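Local atomic coordinates of beta-glucanase (Bacteroides thetaiotaomicron, PDB entry 6EUG), a protein that probably hydrolyses beta-1,3-galactan linkages of arabinogalactan, this chain being its C-terminal family 43 glycoside hydrolase part, seen here with glucoimidazole in the pocket. Residues Asn262-Ile267 and Gly319-Ile324; Trp275-Gly280 and Asn287-Leu292. All blocks are in the same frame, centred on the assembly; numbering follows the deposited sequence. Where two conformers were deposited one is given.

Interaction 1 of 2, residues Asn262-Ile267 and Gly319-Ile324; sequences NEAPAI and GQSTYI. With GIM (glucoimidazole), chain B.
S321 and A264 make the direct polar link: the hydroxyl OG of S321 donates to A264 O at 2.6 Å, a short bond tilted 17° from the carbonyl plane, at the corner where the chain turns through A264. Beside it the Q320 side chain reaches the ligand. From CB the chain leaves with CG anti to the backbone N (chi1 -176°) and stays extended. CG passes 3.7 Å from A264 CB, and the same methyl continues onto the amide, touching CD at 3.9 Å and NE2. At the tip, OE1 accepts from W340 NE1, while NE2 donates to glucoimidazole O2 at 3.2 Å, a bent bond with 139° at the hydrogen. Further along, A266 CB meets I324 CD1 at 3.9 Å. The strands 265-267 and 320-324 run nearly parallel but do not pair directly through their backbones; waters fill the role. Water 1 donates to P265 O at 2.8 Å and to T322 O at 2.7 Å, and water 2 accepts from the amides of I267 and I324. T322 and Y323 both face M336 in a classic beta bulge. These are the inner strands of neighbouring blades in the five-bladed propeller of family 43, meeting beside its central axis. With both ends of its amide engaged, Q320 has its flip state defined: the NH2 faces the ligand hydroxyl and the carbonyl faces the indole. The A264 amide donates to D214, which also binds the ligand, so the corner is tied to the pocket by a hydrogen bond.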
ATOM      1  N   ASN A 262      -8.495   1.717  -8.763  1.00 15.42           N
ATOM      2  CA  ASN A 262      -7.171   1.151  -8.519  1.00 14.35           C
ATOM      3  C   ASN A 262      -6.917   0.994  -7.008  1.00 13.50           C
ATOM      4  O   ASN A 262      -7.210   1.905  -6.228  1.00 15.93           O
ATOM      5  CB  ASN A 262      -6.084   2.056  -9.127  1.00 12.56           C
ATOM      6  CG  ASN A 262      -6.087   2.021 -10.649  1.00 13.92           C
ATOM      7  OD1 ASN A 262      -5.571   1.040 -11.287  1.00 16.31           O
ATOM      8  ND2 ASN A 262      -6.663   3.062 -11.255  1.00 15.82           N
ATOM      9  N   GLU A 263      -6.304  -0.144  -6.666  0.50 13.79           N
ATOM     10  CA  GLU A 263      -6.115  -0.585  -5.277  0.50 13.30           C
ATOM     11  C   GLU A 263      -4.725  -1.198  -5.076  0.50 12.94           C
ATOM     12  O   GLU A 263      -3.954  -1.290  -6.022  0.50 12.20           O
ATOM     13  CB  GLU A 263      -7.213  -1.608  -4.906  0.50 13.17           C
ATOM     14  CG  GLU A 263      -8.633  -1.247  -5.351  0.50 14.22           C
ATOM     15  CD  GLU A 263      -9.175   0.104  -4.860  0.50 14.21           C
ATOM     16  OE1 GLU A 263      -8.820   0.599  -3.773  0.50 15.35           O
ATOM     17  OE2 GLU A 263     -10.002   0.689  -5.587  0.50 18.55           O
ATOM     18  N   ALA A 264      -4.375  -1.551  -3.835  1.00 12.71           N
ATOM     19  CA  ALA A 264      -3.137  -2.305  -3.584  1.00 11.78           C
ATOM     20  C   ALA A 264      -1.885  -1.754  -4.306  1.00 11.41           C
ATOM     21  O   ALA A 264      -1.153  -2.521  -4.947  1.00 14.31           O
ATOM     22  CB  ALA A 264      -3.348  -3.761  -3.923  1.00 13.42           C
ATOM     23  N   PRO A 265      -1.631  -0.449  -4.171  1.00 11.50           N
ATOM     24  CA  PRO A 265      -0.501   0.145  -4.949  1.00 12.33           C
ATOM     25  C   PRO A 265       0.893  -0.338  -4.518  1.00 12.71           C
ATOM     26  O   PRO A 265       1.167  -0.473  -3.290  1.00 13.66           O
ATOM     27  CB  PRO A 265      -0.657   1.647  -4.675  1.00 12.96           C
ATOM     28  CG  PRO A 265      -1.290   1.687  -3.340  1.00 14.06           C
ATOM     29  CD  PRO A 265      -2.325   0.598  -3.398  1.00 13.19           C
ATOM     30  N   ALA A 266       1.762  -0.569  -5.509  1.00 13.02           N
ATOM     31  CA  ALA A 266       3.174  -0.884  -5.328  1.00 14.75           C
ATOM     32  C   ALA A 266       3.951  -0.038  -6.355  1.00 14.49           C
ATOM     33  O   ALA A 266       3.515   0.138  -7.495  1.00 16.53           O
ATOM     34  CB  ALA A 266       3.431  -2.378  -5.547  1.00 16.78           C
ATOM     35  N   ILE A 267       5.061   0.532  -5.921  1.00 14.85           N
ATOM     36  CA  ILE A 267       5.783   1.575  -6.692  1.00 13.70           C
ATOM     37  C   ILE A 267       7.297   1.442  -6.639  1.00 13.66           C
ATOM     38  O   ILE A 267       7.838   1.042  -5.612  1.00 14.21           O
ATOM     39  CB  ILE A 267       5.354   2.992  -6.249  1.00 14.92           C
ATOM     40  CG1 ILE A 267       5.937   4.089  -7.183  1.00 16.13           C
ATOM     41  CG2 ILE A 267       5.696   3.261  -4.791  1.00 17.36           C
ATOM     42  CD1 ILE A 267       5.260   5.447  -7.009  1.00 17.99           C
ATOM     43  N   GLY A 319      -2.867 -13.751  -7.415  1.00 16.32           N
ATOM     44  CA  GLY A 319      -2.423 -12.814  -6.375  1.00 16.51           C
ATOM     45  C   GLY A 319      -2.958 -11.376  -6.475  1.00 14.51           C
ATOM     46  O   GLY A 319      -3.736 -11.024  -7.397  1.00 15.93           O
ATOM     47  N   GLN A 320      -2.501 -10.558  -5.518  1.00 13.44           N
ATOM     48  CA  GLN A 320      -2.751  -9.118  -5.480  1.00 14.22           C
ATOM     49  C   GLN A 320      -1.481  -8.416  -4.994  1.00 12.24           C
ATOM     50  O   GLN A 320      -0.921  -8.779  -3.937  1.00 12.46           O
ATOM     51  CB  GLN A 320      -3.935  -8.794  -4.554  1.00 13.86           C
ATOM     52  CG  GLN A 320      -4.362  -7.318  -4.497  1.00 14.39           C
ATOM     53  CD  GLN A 320      -5.474  -7.029  -3.495  1.00 14.01           C
ATOM     54  OE1 GLN A 320      -5.553  -7.679  -2.420  1.00 14.56           O
ATOM     55  NE2 GLN A 320      -6.289  -5.977  -3.776  1.00 13.69           N
ATOM     56  N   SER A 321      -0.992  -7.447  -5.766  1.00 12.61           N
ATOM     57  CA  SER A 321       0.183  -6.651  -5.428  1.00 14.10           C
ATOM     58  C   SER A 321       0.271  -6.182  -3.970  1.00 13.86           C
ATOM     59  O   SER A 321      -0.753  -5.769  -3.391  1.00 12.43           O
ATOM     60  CB  SER A 321       0.249  -5.446  -6.391  1.00 13.59           C
ATOM     61  OG  SER A 321      -0.959  -4.643  -6.413  1.00 14.59           O
ATOM     62  N   THR A 322       1.487  -6.182  -3.418  1.00 14.32           N
ATOM     63  CA  THR A 322       1.757  -5.515  -2.109  1.00 12.97           C
ATOM     64  C   THR A 322       2.982  -4.602  -2.044  1.00 12.30           C
ATOM     65  O   THR A 322       2.948  -3.630  -1.304  1.00 13.35           O
ATOM     66  CB  THR A 322       1.701  -6.469  -0.899  1.00 13.25           C
ATOM     67  OG1 THR A 322       1.674  -5.720   0.339  1.00 15.11           O
ATOM     68  CG2 THR A 322       2.833  -7.491  -0.887  1.00 14.29           C
ATOM     69  N   TYR A 323       4.065  -4.920  -2.766  1.00 12.19           N
ATOM     70  CA  TYR A 323       5.311  -4.147  -2.639  1.00 11.68           C
ATOM     71  C   TYR A 323       6.261  -4.455  -3.795  1.00 12.62           C
ATOM     72  O   TYR A 323       6.236  -5.562  -4.352  1.00 13.75           O
ATOM     73  CB  TYR A 323       6.023  -4.499  -1.270  1.00 11.96           C
ATOM     74  CG  TYR A 323       7.118  -3.487  -0.892  1.00 13.39           C
ATOM     75  CD1 TYR A 323       6.777  -2.216  -0.431  1.00 15.32           C
ATOM     76  CD2 TYR A 323       8.474  -3.817  -0.975  1.00 12.62           C
ATOM     77  CE1 TYR A 323       7.751  -1.260  -0.141  1.00 16.75           C
ATOM     78  CE2 TYR A 323       9.457  -2.878  -0.677  1.00 14.59           C
ATOM     79  CZ  TYR A 323       9.092  -1.605  -0.242  1.00 16.36           C
ATOM     80  OH  TYR A 323      10.055  -0.666   0.051  1.00 20.32           O
ATOM     81  N   ILE A 324       7.124  -3.489  -4.115  1.00 13.23           N
ATOM     82  CA  ILE A 324       8.226  -3.714  -5.036  1.00 15.03           C
ATOM     83  C   ILE A 324       9.540  -3.407  -4.305  1.00 14.81           C
ATOM     84  O   ILE A 324       9.792  -2.256  -3.897  1.00 15.59           O
ATOM     85  CB  ILE A 324       8.048  -2.981  -6.395  1.00 16.23           C
ATOM     86  CG1 ILE A 324       6.882  -3.680  -7.173  1.00 19.51           C
ATOM     87  CG2 ILE A 324       9.323  -3.152  -7.247  1.00 16.91           C
ATOM     88  CD1 ILE A 324       6.254  -2.874  -8.261  1.00 22.44           C
TER
HETATM   89  C1  GIM B 401      -9.279  -5.221  -0.218  1.00 21.19           C
HETATM   90  C2  GIM B 401      -7.936  -4.735   0.172  1.00 20.81           C
HETATM   91  N10 GIM B 401     -10.078  -6.015   0.517  1.00 23.02           N
HETATM   92  C3  GIM B 401      -7.410  -5.565   1.357  1.00 20.85           C
HETATM   93  C4  GIM B 401      -8.550  -5.739   2.405  1.00 23.02           C
HETATM   94  C5  GIM B 401      -9.685  -6.600   1.828  1.00 22.59           C
HETATM   95  C6  GIM B 401     -10.881  -6.725   2.769  1.00 24.67           C
HETATM   96  C7  GIM B 401     -11.136  -5.496  -1.362  1.00 24.58           C
HETATM   97  C8  GIM B 401     -11.228  -6.210  -0.184  1.00 24.10           C
HETATM   98  N1  GIM B 401      -9.925  -4.894  -1.366  1.00 21.48           N
HETATM   99  O3  GIM B 401      -6.303  -4.902   1.987  1.00 20.77           O
HETATM  100  O2  GIM B 401      -7.111  -4.660  -1.021  1.00 21.37           O
HETATM  101  O4  GIM B 401      -9.086  -4.484   2.895  1.00 21.23           O
HETATM  102  O6  GIM B 401     -11.553  -5.475   2.893  1.00 28.24           O
HETATM  103  O   HOH W   1       3.560  -1.078  -1.932  1.00 13.51           O
HETATM  104  O   HOH W   2       6.071  -0.571  -3.373  1.00 13.94           O
HETATM  105  O   HOH W   3      10.075   0.501  -4.137  1.00 25.34           O

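Interaction 2 of 2, residues Trp275-Gly280 and Asn287-Leu292; sequences WMITSG and NKARLL
M276 pairs with L292, and T278 with R290, as antiparallel hydrogen-bonded pairs. M276 N donates to L292 O at 2.8 Å and L292 N to M276 O at 2.7 Å; the second pair is held by T278 N to R290 O at 3.1 Å and R290 N to T278 O at 2.9 Å. Past the strand end a side chain takes over: G280 N donates to N287 OD1 at 2.9 Å, approaching from above the amide, 41° out of its plane, while N287 ND2, bound to T282 OG1, adds a weak bond to G280 O. S279 OG closes onto G280 O on a lone pair. The R290 chain bends at chi2 (93°) and lays its guanidinium flat over the glycine, with G280 CA 3.5 Å above the plane of the R290 group; its NH1 reaches N262 and G260. Apolar contacts divide between the faces. T278 CG2 touches L292 CD1 at 4.0 Å beside M276, whereas I277, L291 and W275 gather on the other face, I277 CG1 lying 4.0 Å from L291 CD1. This hairpin forms the middle of a four-stranded propeller blade, between strands 265-270 and 302-304, and its I277 face packs on P363 and I365 of strand 363-366.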
ATOM      1  N   TRP A 275       7.176   3.863 -11.867  1.00 13.64           N
ATOM      2  CA  TRP A 275       6.354   2.716 -12.289  1.00 12.32           C
ATOM      3  C   TRP A 275       5.517   2.251 -11.097  1.00 14.77           C
ATOM      4  O   TRP A 275       6.069   1.924 -10.010  1.00 17.36           O
ATOM      5  CB  TRP A 275       7.225   1.533 -12.756  1.00 13.44           C
ATOM      6  CG  TRP A 275       8.089   1.805 -13.970  1.00 15.17           C
ATOM      7  CD1 TRP A 275       9.454   2.016 -13.969  1.00 16.72           C
ATOM      8  CD2 TRP A 275       7.677   1.910 -15.348  1.00 16.57           C
ATOM      9  NE1 TRP A 275       9.910   2.265 -15.251  1.00 17.27           N
ATOM     10  CE2 TRP A 275       8.853   2.197 -16.116  1.00 16.80           C
ATOM     11  CE3 TRP A 275       6.450   1.794 -16.011  1.00 16.74           C
ATOM     12  CZ2 TRP A 275       8.827   2.337 -17.500  1.00 18.87           C
ATOM     13  CZ3 TRP A 275       6.422   1.954 -17.410  1.00 16.30           C
ATOM     14  CH2 TRP A 275       7.614   2.218 -18.130  1.00 18.42           C
ATOM     15  N   MET A 276       4.207   2.166 -11.281  1.00 14.90           N
ATOM     16  CA  MET A 276       3.315   1.694 -10.208  1.00 13.87           C
ATOM     17  C   MET A 276       2.424   0.550 -10.723  1.00 13.61           C
ATOM     18  O   MET A 276       1.865   0.626 -11.829  1.00 15.78           O
ATOM     19  CB  MET A 276       2.450   2.863  -9.703  1.00 16.24           C
ATOM     20  CG  MET A 276       1.539   2.541  -8.536  1.00 16.03           C
ATOM     21  SD  MET A 276       1.090   3.942  -7.482  1.00 21.60           S
ATOM     22  CE  MET A 276       0.579   5.250  -8.603  1.00 21.79           C
ATOM     23  N   ILE A 277       2.296  -0.491  -9.910  1.00 13.76           N
ATOM     24  CA  ILE A 277       1.403  -1.636 -10.192  1.00 10.63           C
ATOM     25  C   ILE A 277       0.264  -1.597  -9.189  1.00 13.65           C
ATOM     26  O   ILE A 277       0.494  -1.436  -7.982  1.00 14.94           O
ATOM     27  CB  ILE A 277       2.132  -3.015 -10.199  1.00 11.12           C
ATOM     28  CG1 ILE A 277       3.200  -3.027 -11.303  1.00 14.45           C
ATOM     29  CG2 ILE A 277       1.139  -4.175 -10.336  1.00 14.38           C
ATOM     30  CD1 ILE A 277       4.087  -4.263 -11.359  1.00 14.35           C
ATOM     31  N   THR A 278      -0.949  -1.784  -9.715  1.00 13.73           N
ATOM     32  CA  THR A 278      -2.166  -1.820  -8.918  1.00 13.26           C
ATOM     33  C   THR A 278      -3.054  -2.994  -9.304  1.00 14.73           C
ATOM     34  O   THR A 278      -2.860  -3.610 -10.372  1.00 16.65           O
ATOM     35  CB  THR A 278      -2.943  -0.497  -9.076  1.00 13.68           C
ATOM     36  OG1 THR A 278      -3.251  -0.286 -10.461  1.00 14.09           O
ATOM     37  CG2 THR A 278      -2.117   0.687  -8.611  1.00 15.24           C
ATOM     38  N   SER A 279      -4.028  -3.305  -8.433  1.00 15.00           N
ATOM     39  CA  SER A 279      -5.127  -4.219  -8.767  1.00 16.16           C
ATOM     40  C   SER A 279      -6.396  -3.406  -9.029  1.00 15.86           C
ATOM     41  O   SER A 279      -6.461  -2.223  -8.725  1.00 13.04           O
ATOM     42  CB  SER A 279      -5.411  -5.215  -7.593  1.00 14.65           C
ATOM     43  OG  SER A 279      -6.018  -4.560  -6.490  1.00 14.39           O
ATOM     44  N   GLY A 280      -7.423  -4.064  -9.561  1.00 16.01           N
ATOM     45  CA  GLY A 280      -8.777  -3.524  -9.470  1.00 17.70           C
ATOM     46  C   GLY A 280      -9.407  -3.781  -8.103  1.00 18.73           C
ATOM     47  O   GLY A 280      -8.726  -4.211  -7.142  1.00 16.13           O
ATOM     48  N   ASN A 287      -7.814 -10.287  -9.780  1.00 16.73           N
ATOM     49  CA  ASN A 287      -8.249  -9.618 -11.012  1.00 16.11           C
ATOM     50  C   ASN A 287      -7.008  -9.231 -11.847  1.00 16.51           C
ATOM     51  O   ASN A 287      -5.906  -9.591 -11.480  1.00 16.47           O
ATOM     52  CB  ASN A 287      -9.147  -8.418 -10.638  1.00 16.24           C
ATOM     53  CG  ASN A 287      -8.437  -7.383  -9.734  1.00 16.41           C
ATOM     54  OD1 ASN A 287      -7.354  -6.870 -10.097  1.00 17.98           O
ATOM     55  ND2 ASN A 287      -9.040  -7.058  -8.568  1.00 15.85           N
ATOM     56  N   LYS A 288      -7.201  -8.515 -12.964  1.00 17.12           N
ATOM     57  CA  LYS A 288      -6.150  -8.138 -13.877  1.00 16.92           C
ATOM     58  C   LYS A 288      -5.357  -6.958 -13.324  1.00 16.98           C
ATOM     59  O   LYS A 288      -5.942  -5.920 -12.966  1.00 17.53           O
ATOM     60  CB  LYS A 288      -6.788  -7.774 -15.243  1.00 22.36           C
ATOM     61  CG  LYS A 288      -5.816  -7.690 -16.382  1.00 24.68           C
ATOM     62  CD  LYS A 288      -6.492  -7.278 -17.690  1.00 29.98           C
ATOM     63  CE  LYS A 288      -7.380  -8.374 -18.267  1.00 33.30           C
ATOM     64  NZ  LYS A 288      -7.778  -8.002 -19.655  1.00 37.79           N
ATOM     65  N   ALA A 289      -4.043  -7.121 -13.205  1.00 16.40           N
ATOM     66  CA  ALA A 289      -3.162  -6.007 -12.726  1.00 15.46           C
ATOM     67  C   ALA A 289      -3.091  -4.881 -13.754  1.00 15.93           C
ATOM     68  O   ALA A 289      -3.286  -5.119 -14.947  1.00 18.02           O
ATOM     69  CB  ALA A 289      -1.745  -6.514 -12.423  1.00 16.92           C
ATOM     70  N   ARG A 290      -2.858  -3.653 -13.270  1.00 14.67           N
ATOM     71  CA  ARG A 290      -2.631  -2.480 -14.107  1.00 14.32           C
ATOM     72  C   ARG A 290      -1.182  -1.996 -13.882  1.00 13.16           C
ATOM     73  O   ARG A 290      -0.625  -2.138 -12.749  1.00 14.20           O
ATOM     74  CB  ARG A 290      -3.606  -1.333 -13.742  1.00 15.32           C
ATOM     75  CG  ARG A 290      -5.107  -1.702 -13.807  1.00 16.87           C
ATOM     76  CD  ARG A 290      -5.716  -2.182 -12.506  1.00 17.30           C
ATOM     77  NE  ARG A 290      -7.136  -2.456 -12.703  1.00 20.05           N
ATOM     78  CZ  ARG A 290      -8.150  -1.622 -12.481  1.00 18.53           C
ATOM     79  NH1 ARG A 290      -7.967  -0.392 -12.006  1.00 19.72           N
ATOM     80  NH2 ARG A 290      -9.376  -2.045 -12.749  1.00 21.28           N
ATOM     81  N   LEU A 291      -0.596  -1.426 -14.937  1.00 13.81           N
ATOM     82  CA  LEU A 291       0.692  -0.709 -14.871  1.00 15.62           C
ATOM     83  C   LEU A 291       0.474   0.785 -15.117  1.00 15.00           C
ATOM     84  O   LEU A 291      -0.139   1.158 -16.117  1.00 15.37           O
ATOM     85  CB  LEU A 291       1.687  -1.259 -15.891  1.00 15.38           C
ATOM     86  CG  LEU A 291       3.083  -0.648 -15.928  1.00 15.83           C
ATOM     87  CD1 LEU A 291       3.774  -0.878 -14.578  1.00 15.27           C
ATOM     88  CD2 LEU A 291       3.917  -1.223 -17.062  1.00 17.60           C
ATOM     89  N   LEU A 292       0.976   1.622 -14.202  1.00 14.50           N
ATOM     90  CA  LEU A 292       0.861   3.075 -14.302  1.00 15.62           C
ATOM     91  C   LEU A 292       2.263   3.699 -14.340  1.00 16.21           C
ATOM     92  O   LEU A 292       3.179   3.179 -13.694  1.00 16.86           O
ATOM     93  CB  LEU A 292       0.044   3.646 -13.173  1.00 14.86           C
ATOM     94  CG  LEU A 292      -1.212   2.840 -12.707  1.00 14.53           C
ATOM     95  CD1 LEU A 292      -1.813   3.453 -11.453  1.00 16.74           C
ATOM     96  CD2 LEU A 292      -2.274   2.781 -13.804  1.00 16.61           C
TER

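Interaction 1 joins two neighbouring blades; interaction 2 lies within one of them, the blade that also carries 262-267, and their centres are about 7 Å apart. Strand 265-270 carries one side of interaction 1 and pairs with strand 273-279 of interaction 2, where A266 O and I277 N are 2.8 Å apart in a probable hydrogen bond. N262 OD1 joins them again, 2.8 Å from T278 OG1. Nearest the ligand, S279 OG of interaction 2 accepts from Q320 NE2 of interaction 1, consistent with a second-shell residue that steadies the Q320 amide. The S279 side chain is about 6 Å from glucoimidazole. E110, R111 and D214 supply further hydrogen bonds to glucoimidazole.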